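Local coordinates for bottromycin amidohydrolase (Streptomyces purpureus, PDB 6I5S), which acts as the thiazoline-specific amidohydrolase and gatekeeper of bottromycin biosynthesis, carrying zinc in its probable active site, at residues G89-V97 with H109-W118; P271-R279 with T347-V355. All coordinates share one frame; numbering follows the deposited sequence.

Contacts 1 and 2 are neighbours, their centres about 13 Å apart, and they meet at the same zinc ion. Contact 1 supplies H94 and H96, and contact 2 supplies D348; the NE2 atoms of both histidines and OD1 of D348 bind the metal, whose site is completed by the carboxylated lysine at position 183. Two probable hydrogen bonds tie the segments directly: D92 OD1 lies 2.7 Å from T347 OG1, and H94 O lies 2.7 Å from D348 N. The second bond joins two zinc ligands through their backbones, and D92 and T347 lie just before them in sequence. Helix 273-280 packs on the loop 347-355, and its R279 reaches OD2 of D348.

Contact 1: G89-V97 with H109-W118; sequences GFVDAHAHV and HGVTAYRQLW
F90, D92 and A95 pair with V111, Y114 and Q116 in two neighbouring parallel strands, whose short axes run 24° apart. Backbone hydrogen bonds carry the pairing. F90 N donates to G110 O, and F90 O receives T112 N at 2.9 Å and, weakly, A113 N; this forked acceptance marks a beta bulge. D92 N donates to A113 O, and D92 O accepts from R115 N. After the corner at A93 and H94, A95 N donates to R115 O at 2.9 Å. A second bulge lies between D92 and A95.

Polar side chains bond the backbone at and beyond the corner. R115 NE approaches A93 O at 2.7 Å in the guanidinium plane, with NH1 adding a weak bond to the same oxygen. NH1 also forms a salt bridge with E228, whose other oxygen takes H94 ND1, so one glutamate positions both residues. D92 OD2 accepts from H94 N in an Asx turn, 3.0 Å, while OD1 of D92 hydrogen-bonds T347 OG1. The bend of Q116 at chi2 (68°) swings OE1 back to V97 N, 2.8 Å away, in the carbonyl plane on a lone pair.

Carbon contacts add to this. V97 CG2 sits over one face of the Y114 ring, 3.8 Å from its centroid, the two side chains crossing near a right angle. L117 lies over a face of the H94 imidazole, CB 4.2 Å from the centroid and CD2 3.3 Å from ND1. W118, less well ordered, brings CB to the edge of the H96 ring.

Strand 84-95, helix 100-108 and strand 111-116 form a beta-alpha-beta unit, and H94 and H96, with A95 between them, are the His-X-His zinc ligands characteristic of the amidohydrolase superfamily.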
ATOM      1  N   GLY A  89       5.783   2.008  11.486  1.00 27.07           N
ATOM      2  CA  GLY A  89       5.414   0.983  10.530  1.00 25.76           C
ATOM      3  C   GLY A  89       4.922   1.604   9.239  1.00 26.80           C
ATOM      4  O   GLY A  89       4.341   2.681   9.248  1.00 27.32           O
ATOM      5  N   PHE A  90       5.180   0.904   8.129  1.00 25.24           N
ATOM      6  CA  PHE A  90       4.812   1.374   6.797  1.00 27.70           C
ATOM      7  C   PHE A  90       3.351   1.081   6.486  1.00 28.11           C
ATOM      8  O   PHE A  90       2.744   0.138   7.020  1.00 24.76           O
ATOM      9  CB  PHE A  90       5.676   0.695   5.717  1.00 26.97           C
ATOM     10  CG  PHE A  90       7.141   0.780   5.992  1.00 26.01           C
ATOM     11  CD1 PHE A  90       7.702   1.935   6.496  1.00 27.22           C
ATOM     12  CD2 PHE A  90       7.946  -0.305   5.788  1.00 25.08           C
ATOM     13  CE1 PHE A  90       9.063   1.992   6.833  1.00 30.76           C
ATOM     14  CE2 PHE A  90       9.329  -0.240   6.120  1.00 26.09           C
ATOM     15  CZ  PHE A  90       9.853   0.929   6.626  1.00 27.03           C
ATOM     16  N   VAL A  91       2.805   1.898   5.579  1.00 25.25           N
ATOM     17  CA  VAL A  91       1.427   1.763   5.113  1.00 26.15           C
ATOM     18  C   VAL A  91       1.451   1.616   3.606  1.00 22.51           C
ATOM     19  O   VAL A  91       1.874   2.543   2.889  1.00 24.00           O
ATOM     20  CB  VAL A  91       0.559   2.965   5.509  1.00 25.09           C
ATOM     21  CG1 VAL A  91      -0.940   2.632   5.141  1.00 24.77           C
ATOM     22  CG2 VAL A  91       0.729   3.262   7.013  1.00 27.09           C
ATOM     23  N   ASP A  92       0.998   0.462   3.104  1.00 22.49           N
ATOM     24  CA  ASP A  92       0.744   0.354   1.665  1.00 26.94           C
ATOM     25  C   ASP A  92      -0.582   1.057   1.366  1.00 28.84           C
ATOM     26  O   ASP A  92      -1.663   0.555   1.712  1.00 25.31           O
ATOM     27  CB  ASP A  92       0.732  -1.093   1.180  1.00 26.13           C
ATOM     28  CG  ASP A  92       0.627  -1.193  -0.340  1.00 30.08           C
ATOM     29  OD1 ASP A  92       1.055  -2.202  -0.880  1.00 25.17           O
ATOM     30  OD2 ASP A  92       0.088  -0.254  -1.002  1.00 26.29           O
ATOM     31  N   ALA A  93      -0.492   2.207   0.733  1.00 25.34           N
ATOM     32  CA  ALA A  93      -1.669   3.066   0.549  1.00 25.73           C
ATOM     33  C   ALA A  93      -2.616   2.615  -0.568  1.00 25.14           C
ATOM     34  O   ALA A  93      -3.671   3.251  -0.778  1.00 25.34           O
ATOM     35  CB  ALA A  93      -1.228   4.487   0.313  1.00 28.23           C
ATOM     36  N   HIS A  94      -2.317   1.529  -1.257  1.00 23.40           N
ATOM     37  CA  HIS A  94      -3.238   1.019  -2.266  1.00 26.42           C
ATOM     38  C   HIS A  94      -2.979  -0.470  -2.434  1.00 31.65           C
ATOM     39  O   HIS A  94      -2.278  -0.861  -3.364  1.00 26.86           O
ATOM     40  CB  HIS A  94      -3.040   1.731  -3.591  1.00 29.07           C
ATOM     41  CG  HIS A  94      -4.153   1.513  -4.597  1.00 27.79           C
ATOM     42  ND1 HIS A  94      -4.859   2.553  -5.170  1.00 34.33           N
ATOM     43  CD2 HIS A  94      -4.680   0.377  -5.122  1.00 39.46           C
ATOM     44  CE1 HIS A  94      -5.783   2.059  -5.978  1.00 28.86           C
ATOM     45  NE2 HIS A  94      -5.679   0.748  -5.995  1.00 34.81           N
ATOM     46  N   ALA A  95      -3.532  -1.314  -1.569  1.00 28.66           N
ATOM     47  CA  ALA A  95      -3.303  -2.750  -1.637  1.00 30.67           C
ATOM     48  C   ALA A  95      -4.619  -3.451  -1.949  1.00 38.67           C
ATOM     49  O   ALA A  95      -5.700  -2.922  -1.676  1.00 34.30           O
ATOM     50  CB  ALA A  95      -2.700  -3.294  -0.333  1.00 31.95           C
ATOM     51  N   HIS A  96      -4.517  -4.584  -2.637  1.00 28.94           N
ATOM     52  CA  HIS A  96      -5.648  -5.461  -2.917  1.00 30.68           C
ATOM     53  C   HIS A  96      -5.297  -6.794  -2.252  1.00 27.30           C
ATOM     54  O   HIS A  96      -4.825  -7.728  -2.892  1.00 31.01           O
ATOM     55  CB  HIS A  96      -5.908  -5.596  -4.403  1.00 37.31           C
ATOM     56  CG  HIS A  96      -6.425  -4.327  -5.017  1.00 75.58           C
ATOM     57  ND1 HIS A  96      -7.706  -3.860  -4.797  1.00 82.99           N
ATOM     58  CD2 HIS A  96      -5.817  -3.399  -5.791  1.00 86.74           C
ATOM     59  CE1 HIS A  96      -7.869  -2.713  -5.429  1.00 80.57           C
ATOM     60  NE2 HIS A  96      -6.738  -2.413  -6.039  1.00 74.08           N
ATOM     61  N   VAL A  97      -5.519  -6.849  -0.951  1.00 29.32           N
ATOM     62  CA  VAL A  97      -5.276  -8.044  -0.148  1.00 26.60           C
ATOM     63  C   VAL A  97      -6.420  -9.006  -0.397  1.00 30.61           C
ATOM     64  O   VAL A  97      -7.585  -8.669  -0.160  1.00 31.02           O
ATOM     65  CB  VAL A  97      -5.163  -7.667   1.317  1.00 27.96           C
ATOM     66  CG1 VAL A  97      -5.215  -8.917   2.180  1.00 32.08           C
ATOM     67  CG2 VAL A  97      -3.876  -6.871   1.495  1.00 27.39           C
ATOM     68  N   HIS A 109       7.869  -7.129   5.077  1.00 24.42           N
ATOM     69  CA  HIS A 109       8.505  -5.966   4.501  1.00 28.34           C
ATOM     70  C   HIS A 109       8.234  -4.700   5.291  1.00 27.22           C
ATOM     71  O   HIS A 109       8.534  -3.604   4.788  1.00 25.81           O
ATOM     72  CB  HIS A 109       8.103  -5.812   3.023  1.00 27.53           C
ATOM     73  CG  HIS A 109       8.689  -6.902   2.192  1.00 25.00           C
ATOM     74  ND1 HIS A 109       8.085  -8.127   2.037  1.00 26.15           N
ATOM     75  CD2 HIS A 109       9.871  -6.971   1.519  1.00 29.31           C
ATOM     76  CE1 HIS A 109       8.879  -8.922   1.333  1.00 29.64           C
ATOM     77  NE2 HIS A 109       9.968  -8.247   1.005  1.00 28.47           N
ATOM     78  N   GLY A 110       7.764  -4.849   6.537  1.00 25.38           N
ATOM     79  CA  GLY A 110       7.597  -3.724   7.444  1.00 28.39           C
ATOM     80  C   GLY A 110       6.284  -2.991   7.302  1.00 25.82           C
ATOM     81  O   GLY A 110       6.106  -1.924   7.895  1.00 24.54           O
ATOM     82  N   VAL A 111       5.388  -3.518   6.490  1.00 25.35           N
ATOM     83  CA  VAL A 111       4.087  -2.890   6.241  1.00 26.10           C
ATOM     84  C   VAL A 111       3.113  -3.412   7.294  1.00 24.83           C
ATOM     85  O   VAL A 111       2.714  -4.591   7.271  1.00 26.42           O
ATOM     86  CB  VAL A 111       3.583  -3.190   4.838  1.00 24.63           C
ATOM     87  CG1 VAL A 111       2.188  -2.534   4.666  1.00 24.86           C
ATOM     88  CG2 VAL A 111       4.513  -2.668   3.762  1.00 28.40           C
ATOM     89  N   THR A 112       2.731  -2.533   8.208  1.00 25.03           N
ATOM     90  CA  THR A 112       1.886  -2.875   9.323  1.00 25.07           C
ATOM     91  C   THR A 112       0.454  -2.374   9.186  1.00 24.58           C
ATOM     92  O   THR A 112      -0.343  -2.597  10.101  1.00 25.15           O
ATOM     93  CB  THR A 112       2.492  -2.340  10.643  1.00 25.59           C
ATOM     94  OG1 THR A 112       2.698  -0.940  10.576  1.00 30.36           O
ATOM     95  CG2 THR A 112       3.854  -2.991  10.940  1.00 27.50           C
ATOM     96  N   ALA A 113       0.142  -1.669   8.098  1.00 23.94           N
ATOM     97  CA  ALA A 113      -1.210  -1.221   7.793  1.00 24.25           C
ATOM     98  C   ALA A 113      -1.319  -1.060   6.268  1.00 26.30           C
ATOM     99  O   ALA A 113      -0.316  -0.981   5.553  1.00 25.44           O
ATOM    100  CB  ALA A 113      -1.531   0.100   8.487  1.00 28.87           C
ATOM    101  N   TYR A 114      -2.541  -1.136   5.769  1.00 24.60           N
ATOM    102  CA  TYR A 114      -2.753  -0.937   4.340  1.00 22.66           C
ATOM    103  C   TYR A 114      -4.162  -0.365   4.137  1.00 22.64           C
ATOM    104  O   TYR A 114      -5.077  -0.634   4.934  1.00 23.33           O
ATOM    105  CB  TYR A 114      -2.572  -2.253   3.567  1.00 23.33           C
ATOM    106  CG  TYR A 114      -3.549  -3.384   3.957  1.00 26.82           C
ATOM    107  CD1 TYR A 114      -4.708  -3.646   3.211  1.00 27.27           C
ATOM    108  CD2 TYR A 114      -3.292  -4.198   5.056  1.00 26.78           C
ATOM    109  CE1 TYR A 114      -5.604  -4.650   3.589  1.00 27.58           C
ATOM    110  CE2 TYR A 114      -4.175  -5.245   5.445  1.00 28.91           C
ATOM    111  CZ  TYR A 114      -5.308  -5.482   4.686  1.00 31.31           C
ATOM    112  OH  TYR A 114      -6.148  -6.456   5.035  1.00 29.28           O
ATOM    113  N   ARG A 115      -4.312   0.391   3.049  1.00 23.53           N
ATOM    114  CA  ARG A 115      -5.629   0.765   2.519  1.00 22.98           C
ATOM    115  C   ARG A 115      -6.054  -0.299   1.517  1.00 28.70           C
ATOM    116  O   ARG A 115      -5.393  -0.547   0.494  1.00 27.42           O
ATOM    117  CB  ARG A 115      -5.629   2.151   1.882  1.00 25.08           C
ATOM    118  CG  ARG A 115      -5.267   3.250   2.841  1.00 24.02           C
ATOM    119  CD  ARG A 115      -5.628   4.653   2.284  1.00 26.80           C
ATOM    120  NE  ARG A 115      -5.085   4.874   0.919  1.00 26.73           N
ATOM    121  CZ  ARG A 115      -5.403   5.882   0.113  1.00 26.91           C
ATOM    122  NH1 ARG A 115      -4.870   5.986  -1.097  1.00 27.63           N
ATOM    123  NH2 ARG A 115      -6.248   6.859   0.486  1.00 25.40           N
ATOM    124  N   GLN A 116      -7.179  -0.909   1.808  1.00 21.31           N
ATOM    125  CA  GLN A 116      -7.832  -1.882   0.934  1.00 23.57           C
ATOM    126  C   GLN A 116      -8.834  -1.131   0.090  1.00 29.84           C
ATOM    127  O   GLN A 116      -9.926  -0.802   0.558  1.00 27.46           O
ATOM    128  CB  GLN A 116      -8.529  -2.964   1.740  1.00 22.00           C
ATOM    129  CG  GLN A 116      -9.310  -3.952   0.883  1.00 31.48           C
ATOM    130  CD  GLN A 116      -8.406  -4.818   0.027  1.00 28.78           C
ATOM    131  OE1 GLN A 116      -7.254  -5.070   0.370  1.00 29.87           O
ATOM    132  NE2 GLN A 116      -8.923  -5.270  -1.092  1.00 28.21           N
ATOM    133  N   LEU A 117      -8.462  -0.862  -1.154  1.00 29.49           N
ATOM    134  CA  LEU A 117      -9.257   0.022  -2.000  1.00 34.17           C
ATOM    135  C   LEU A 117     -10.302  -0.723  -2.819  1.00 45.23           C
ATOM    136  O   LEU A 117     -10.895  -0.147  -3.740  1.00 51.92           O
ATOM    137  CB  LEU A 117      -8.308   0.865  -2.881  1.00 38.03           C
ATOM    138  CG  LEU A 117      -8.377   2.321  -2.414  1.00 50.27           C
ATOM    139  CD1 LEU A 117      -8.048   2.514  -0.968  1.00 32.61           C
ATOM    140  CD2 LEU A 117      -7.466   3.167  -3.261  1.00 55.34           C
ATOM    141  N   TRP A 118     -10.584  -1.966  -2.473  1.00 34.00           N
ATOM    142  CA  TRP A 118     -11.754  -2.683  -2.925  1.00 34.93           C
ATOM    143  C   TRP A 118     -12.180  -3.523  -1.729  1.00 32.09           C
ATOM    144  O   TRP A 118     -11.962  -4.710  -1.697  1.00 34.43           O
ATOM    145  CB  TRP A 118     -11.459  -3.558  -4.146  1.00 42.31           C
ATOM    146  CG  TRP A 118     -12.621  -3.774  -4.984  1.00 59.54           C
ATOM    147  CD1 TRP A 118     -13.794  -4.370  -4.631  1.00 55.97           C
ATOM    148  CD2 TRP A 118     -12.743  -3.401  -6.357  1.00 73.21           C
ATOM    149  NE1 TRP A 118     -14.654  -4.386  -5.709  1.00 66.04           N
ATOM    150  CE2 TRP A 118     -14.026  -3.802  -6.782  1.00 83.26           C
ATOM    151  CE3 TRP A 118     -11.888  -2.763  -7.272  1.00 79.58           C
ATOM    152  CZ2 TRP A 118     -14.477  -3.590  -8.086  1.00 93.35           C
ATOM    153  CZ3 TRP A 118     -12.341  -2.547  -8.565  1.00 84.05           C
ATOM    154  CH2 TRP A 118     -13.625  -2.962  -8.959  1.00 94.63           C
TER

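Contact 2: P271-R279 with T347-V355; sequences PTLVAWRAR and TDCGNPFVV
R279 is extended from CG to NE, chi2 and chi3 both anti (chi3 -161°), which carries its guanidinium to D348, while V274 turns CG1 between its backbone N and carbonyl carbon (chi1 59°), placing that methyl against T347. The elements joined are the first turns of helix 273-280 and an irregular loop of the zinc site, which opens with an ST turn, T347 OG1 accepting from C349 N while the same hydroxyl also meets D92 OD1, and continues through two successive type II turns, D348 to N351 and N351 to V354.

The helix meets the loop through V274, A275 and A278. V274 CG1 touches T347 CA at 3.6 Å. A275 CB faces T347 O at 3.4 Å and D348 CB at 3.6 Å. One turn on, A278 CB packs on V354 CG2, 3.7 Å away, and also meets P352 O. E363, from helix 358-369, accepts from the backbone nitrogens of L273 and V274 and so holds the start of the helix.

D348 has its two oxygens turned to different partners. OD1 binds the zinc ion, as the aspartate ligand does in metal-dependent amidohydrolases; OD2 makes a salt bridge with R279 NH2 at 2.7 Å in one of the two conformers deposited for this arginine. OD2 lies near the guanidinium plane, at its edge, although the two flat groups stand 77° apart.

Beside this pair a water joins helix to loop: it donates to A275 O at 2.9 Å and accepts from N351 ND2 at 2.9 Å.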
ATOM      1  N   PRO A 271       0.365   7.694  -6.435  1.00 26.99           N
ATOM      2  CA  PRO A 271       0.547   7.497  -7.890  1.00 25.90           C
ATOM      3  C   PRO A 271       0.684   6.051  -8.342  1.00 26.34           C
ATOM      4  O   PRO A 271       0.544   5.785  -9.544  1.00 26.29           O
ATOM      5  CB  PRO A 271       1.829   8.301  -8.198  1.00 28.32           C
ATOM      6  CG  PRO A 271       2.576   8.379  -6.887  1.00 31.03           C
ATOM      7  CD  PRO A 271       1.483   8.416  -5.800  1.00 27.58           C
ATOM      8  N   THR A 272       0.980   5.122  -7.435  1.00 26.37           N
ATOM      9  CA  THR A 272       1.198   3.708  -7.742  1.00 24.39           C
ATOM     10  C   THR A 272       2.058   3.531  -8.982  1.00 28.09           C
ATOM     11  O   THR A 272       1.700   2.844  -9.931  1.00 26.73           O
ATOM     12  CB  THR A 272      -0.107   2.911  -7.874  1.00 27.90           C
ATOM     13  OG1 THR A 272      -0.848   3.323  -9.010  1.00 29.03           O
ATOM     14  CG2 THR A 272      -0.994   3.093  -6.669  1.00 30.96           C
ATOM     15  N   LEU A 273       3.276   4.077  -8.901  1.00 24.08           N
ATOM     16  CA  LEU A 273       4.164   4.031 -10.067  1.00 28.24           C
ATOM     17  C   LEU A 273       4.568   2.595 -10.382  1.00 24.57           C
ATOM     18  O   LEU A 273       4.709   2.214 -11.565  1.00 25.80           O
ATOM     19  CB  LEU A 273       5.400   4.889  -9.827  1.00 30.10           C
ATOM     20  CG  LEU A 273       5.057   6.366  -9.655  1.00 28.14           C
ATOM     21  CD1 LEU A 273       6.302   7.114  -9.127  1.00 31.67           C
ATOM     22  CD2 LEU A 273       4.580   7.049 -10.981  1.00 30.22           C
ATOM     23  N   VAL A 274       4.773   1.790  -9.336  1.00 25.19           N
ATOM     24  CA  VAL A 274       5.141   0.374  -9.530  1.00 28.26           C
ATOM     25  C   VAL A 274       4.098  -0.369 -10.346  1.00 25.41           C
ATOM     26  O   VAL A 274       4.443  -1.266 -11.134  1.00 24.52           O
ATOM     27  CB  VAL A 274       5.381  -0.312  -8.174  1.00 26.98           C
ATOM     28  CG1 VAL A 274       4.137  -0.260  -7.271  1.00 26.77           C
ATOM     29  CG2 VAL A 274       5.882  -1.764  -8.365  1.00 26.79           C
ATOM     30  N   ALA A 275       2.821  -0.021 -10.181  1.00 27.00           N
ATOM     31  CA  ALA A 275       1.756  -0.662 -10.969  1.00 25.74           C
ATOM     32  C   ALA A 275       1.722  -0.175 -12.419  1.00 26.85           C
ATOM     33  O   ALA A 275       1.531  -0.976 -13.349  1.00 24.81           O
ATOM     34  CB  ALA A 275       0.391  -0.412 -10.268  1.00 28.10           C
ATOM     35  N   TRP A 276       1.848   1.133 -12.638  1.00 26.13           N
ATOM     36  CA  TRP A 276       2.067   1.645 -14.006  1.00 28.21           C
ATOM     37  C   TRP A 276       3.211   0.910 -14.705  1.00 26.31           C
ATOM     38  O   TRP A 276       3.088   0.486 -15.856  1.00 27.04           O
ATOM     39  CB  TRP A 276       2.381   3.130 -13.944  1.00 26.11           C
ATOM     40  CG  TRP A 276       1.232   4.103 -13.913  1.00 28.37           C
ATOM     41  CD1 TRP A 276       0.793   4.814 -12.815  1.00 26.61           C
ATOM     42  CD2 TRP A 276       0.423   4.499 -15.013  1.00 25.33           C
ATOM     43  NE1 TRP A 276      -0.231   5.663 -13.185  1.00 30.15           N
ATOM     44  CE2 TRP A 276      -0.475   5.499 -14.533  1.00 28.00           C
ATOM     45  CE3 TRP A 276       0.403   4.162 -16.380  1.00 28.66           C
ATOM     46  CZ2 TRP A 276      -1.404   6.138 -15.364  1.00 32.01           C
ATOM     47  CZ3 TRP A 276      -0.510   4.817 -17.209  1.00 33.68           C
ATOM     48  CH2 TRP A 276      -1.425   5.781 -16.682  1.00 32.10           C
ATOM     49  N   ARG A 277       4.346   0.797 -14.020  1.00 26.63           N
ATOM     50  CA  ARG A 277       5.523   0.123 -14.576  1.00 27.58           C
ATOM     51  C   ARG A 277       5.196  -1.313 -14.957  1.00 27.84           C
ATOM     52  O   ARG A 277       5.531  -1.780 -16.034  1.00 27.12           O
ATOM     53  CB  ARG A 277       6.638   0.163 -13.525  1.00 26.27           C
ATOM     54  CG  ARG A 277       8.004  -0.468 -13.915  1.00 28.61           C
ATOM     55  CD  ARG A 277       8.819   0.469 -14.842  1.00 26.01           C
ATOM     56  NE  ARG A 277       9.100   1.718 -14.148  1.00 28.11           N
ATOM     57  CZ  ARG A 277       9.615   2.787 -14.775  1.00 30.04           C
ATOM     58  NH1 ARG A 277       9.833   3.904 -14.112  1.00 33.92           N
ATOM     59  NH2 ARG A 277       9.873   2.752 -16.069  1.00 35.42           N
ATOM     60  N   ALA A 278       4.531  -2.045 -14.066  1.00 28.93           N
ATOM     61  CA  ALA A 278       4.201  -3.429 -14.396  1.00 27.52           C
ATOM     62  C   ALA A 278       3.228  -3.546 -15.558  1.00 32.42           C
ATOM     63  O   ALA A 278       3.336  -4.485 -16.350  1.00 36.97           O
ATOM     64  CB  ALA A 278       3.646  -4.129 -13.130  1.00 26.04           C
ATOM     65  N   ARG A 279       2.294  -2.593 -15.734  1.00 29.90           N
ATOM     66  CA  ARG A 279       1.347  -2.662 -16.849  0.59 26.81           C
ATOM     67  C   ARG A 279       1.993  -2.454 -18.213  1.00 32.88           C
ATOM     68  O   ARG A 279       1.384  -2.797 -19.238  1.00 33.92           O
ATOM     69  CB  ARG A 279       0.215  -1.625 -16.648  0.59 33.30           C
ATOM     70  CG  ARG A 279      -0.681  -1.888 -15.425  0.59 43.64           C
ATOM     71  CD  ARG A 279      -1.620  -0.693 -15.094  0.59 55.91           C
ATOM     72  NE  ARG A 279      -2.161  -0.709 -13.719  0.59 58.90           N
ATOM     73  CZ  ARG A 279      -2.542   0.371 -13.021  0.59 39.61           C
ATOM     74  NH1 ARG A 279      -2.456   1.603 -13.526  0.59 49.54           N
ATOM     75  NH2 ARG A 279      -2.982   0.223 -11.790  0.59 34.86           N
ATOM     76  N   THR A 347       0.737   0.416  -4.077  1.00 23.44           N
ATOM     77  CA  THR A 347       1.292  -0.525  -5.041  1.00 25.78           C
ATOM     78  C   THR A 347       0.315  -1.113  -6.041  1.00 26.13           C
ATOM     79  O   THR A 347       0.762  -1.585  -7.096  1.00 24.85           O
ATOM     80  CB  THR A 347       1.945  -1.708  -4.320  1.00 26.28           C
ATOM     81  OG1 THR A 347       0.972  -2.443  -3.562  1.00 26.08           O
ATOM     82  CG2 THR A 347       3.059  -1.211  -3.423  1.00 26.27           C
ATOM     83  N   ASP A 348      -0.981  -1.156  -5.728  1.00 25.19           N
ATOM     84  CA  ASP A 348      -1.923  -1.984  -6.486  1.00 24.49           C
ATOM     85  C   ASP A 348      -1.470  -3.438  -6.499  1.00 27.97           C
ATOM     86  O   ASP A 348      -1.695  -4.170  -7.468  1.00 27.11           O
ATOM     87  CB  ASP A 348      -2.121  -1.436  -7.918  1.00 27.31           C
ATOM     88  CG  ASP A 348      -3.579  -1.268  -8.316  1.00 33.33           C
ATOM     89  OD1 ASP A 348      -4.492  -1.680  -7.602  1.00 34.56           O
ATOM     90  OD2 ASP A 348      -3.796  -0.688  -9.386  1.00 34.34           O
ATOM     91  N   CYS A 349      -0.860  -3.884  -5.395  1.00 27.07           N
ATOM     92  CA  CYS A 349      -0.404  -5.260  -5.306  1.00 25.15           C
ATOM     93  C   CYS A 349      -1.563  -6.194  -5.560  1.00 30.26           C
ATOM     94  O   CYS A 349      -2.712  -5.962  -5.152  1.00 28.12           O
ATOM     95  CB  CYS A 349       0.306  -5.554  -3.987  1.00 27.44           C
ATOM     96  SG  CYS A 349      -0.686  -5.299  -2.456  1.00 30.05           S
ATOM     97  N   GLY A 350      -1.244  -7.303  -6.199  1.00 26.09           N
ATOM     98  CA  GLY A 350      -2.241  -8.201  -6.751  1.00 31.00           C
ATOM     99  C   GLY A 350      -2.358  -8.112  -8.252  1.00 31.98           C
ATOM    100  O   GLY A 350      -2.699  -9.096  -8.893  1.00 34.10           O
ATOM    101  N   ASN A 351      -2.108  -6.937  -8.815  1.00 31.97           N
ATOM    102  CA  ASN A 351      -1.958  -6.804 -10.263  1.00 34.47           C
ATOM    103  C   ASN A 351      -0.786  -7.664 -10.718  1.00 26.42           C
ATOM    104  O   ASN A 351       0.126  -7.965  -9.917  1.00 27.86           O
ATOM    105  CB  ASN A 351      -1.678  -5.359 -10.654  1.00 38.00           C
ATOM    106  CG  ASN A 351      -2.907  -4.483 -10.668  1.00 51.97           C
ATOM    107  OD1 ASN A 351      -3.925  -4.855 -10.133  1.00 40.41           O
ATOM    108  ND2 ASN A 351      -2.788  -3.286 -11.242  1.00100.00           N
ATOM    109  N   PRO A 352      -0.766  -8.084 -11.990  1.00 25.06           N
ATOM    110  CA  PRO A 352       0.299  -8.989 -12.418  1.00 28.74           C
ATOM    111  C   PRO A 352       1.706  -8.483 -12.131  1.00 35.79           C
ATOM    112  O   PRO A 352       2.063  -7.348 -12.456  1.00 28.89           O
ATOM    113  CB  PRO A 352       0.018  -9.138 -13.901  1.00 28.45           C
ATOM    114  CG  PRO A 352      -1.513  -8.983 -14.027  1.00 30.62           C
ATOM    115  CD  PRO A 352      -1.811  -7.922 -13.040  1.00 33.37           C
ATOM    116  N   PHE A 353       2.477  -9.317 -11.430  1.00 30.65           N
ATOM    117  CA  PHE A 353       3.875  -9.081 -11.068  1.00 27.44           C
ATOM    118  C   PHE A 353       4.066  -7.940 -10.083  1.00 29.63           C
ATOM    119  O   PHE A 353       5.192  -7.458  -9.908  1.00 30.96           O
ATOM    120  CB  PHE A 353       4.704  -8.898 -12.346  1.00 31.34           C
ATOM    121  CG  PHE A 353       4.661 -10.128 -13.170  1.00 33.39           C
ATOM    122  CD1 PHE A 353       5.273 -11.284 -12.711  1.00 39.69           C
ATOM    123  CD2 PHE A 353       3.934 -10.177 -14.327  1.00 40.30           C
ATOM    124  CE1 PHE A 353       5.201 -12.461 -13.430  1.00 49.96           C
ATOM    125  CE2 PHE A 353       3.866 -11.361 -15.054  1.00 42.46           C
ATOM    126  CZ  PHE A 353       4.498 -12.492 -14.597  1.00 45.74           C
ATOM    127  N   VAL A 354       3.000  -7.545  -9.379  1.00 28.10           N
ATOM    128  CA  VAL A 354       3.084  -6.606  -8.258  1.00 24.76           C
ATOM    129  C   VAL A 354       2.827  -7.415  -6.991  1.00 26.55           C
ATOM    130  O   VAL A 354       1.676  -7.723  -6.684  1.00 27.90           O
ATOM    131  CB  VAL A 354       2.116  -5.453  -8.411  1.00 25.22           C
ATOM    132  CG1 VAL A 354       2.387  -4.424  -7.323  1.00 26.99           C
ATOM    133  CG2 VAL A 354       2.265  -4.828  -9.815  1.00 28.56           C
ATOM    134  N   VAL A 355       3.901  -7.799  -6.300  1.00 25.32           N
ATOM    135  CA  VAL A 355       3.828  -8.770  -5.207  1.00 24.30           C
ATOM    136  C   VAL A 355       3.705  -8.015  -3.897  1.00 27.25           C
ATOM    137  O   VAL A 355       4.565  -7.196  -3.565  1.00 25.47           O
ATOM    138  CB  VAL A 355       5.061  -9.685  -5.186  1.00 28.22           C
ATOM    139  CG1 VAL A 355       5.008 -10.699  -3.986  1.00 30.80           C
ATOM    140  CG2 VAL A 355       5.186 -10.470  -6.494  1.00 31.71           C
TER
HETATM  141  O   HOH W   1      -0.143  -3.184 -12.534  1.00 34.58           O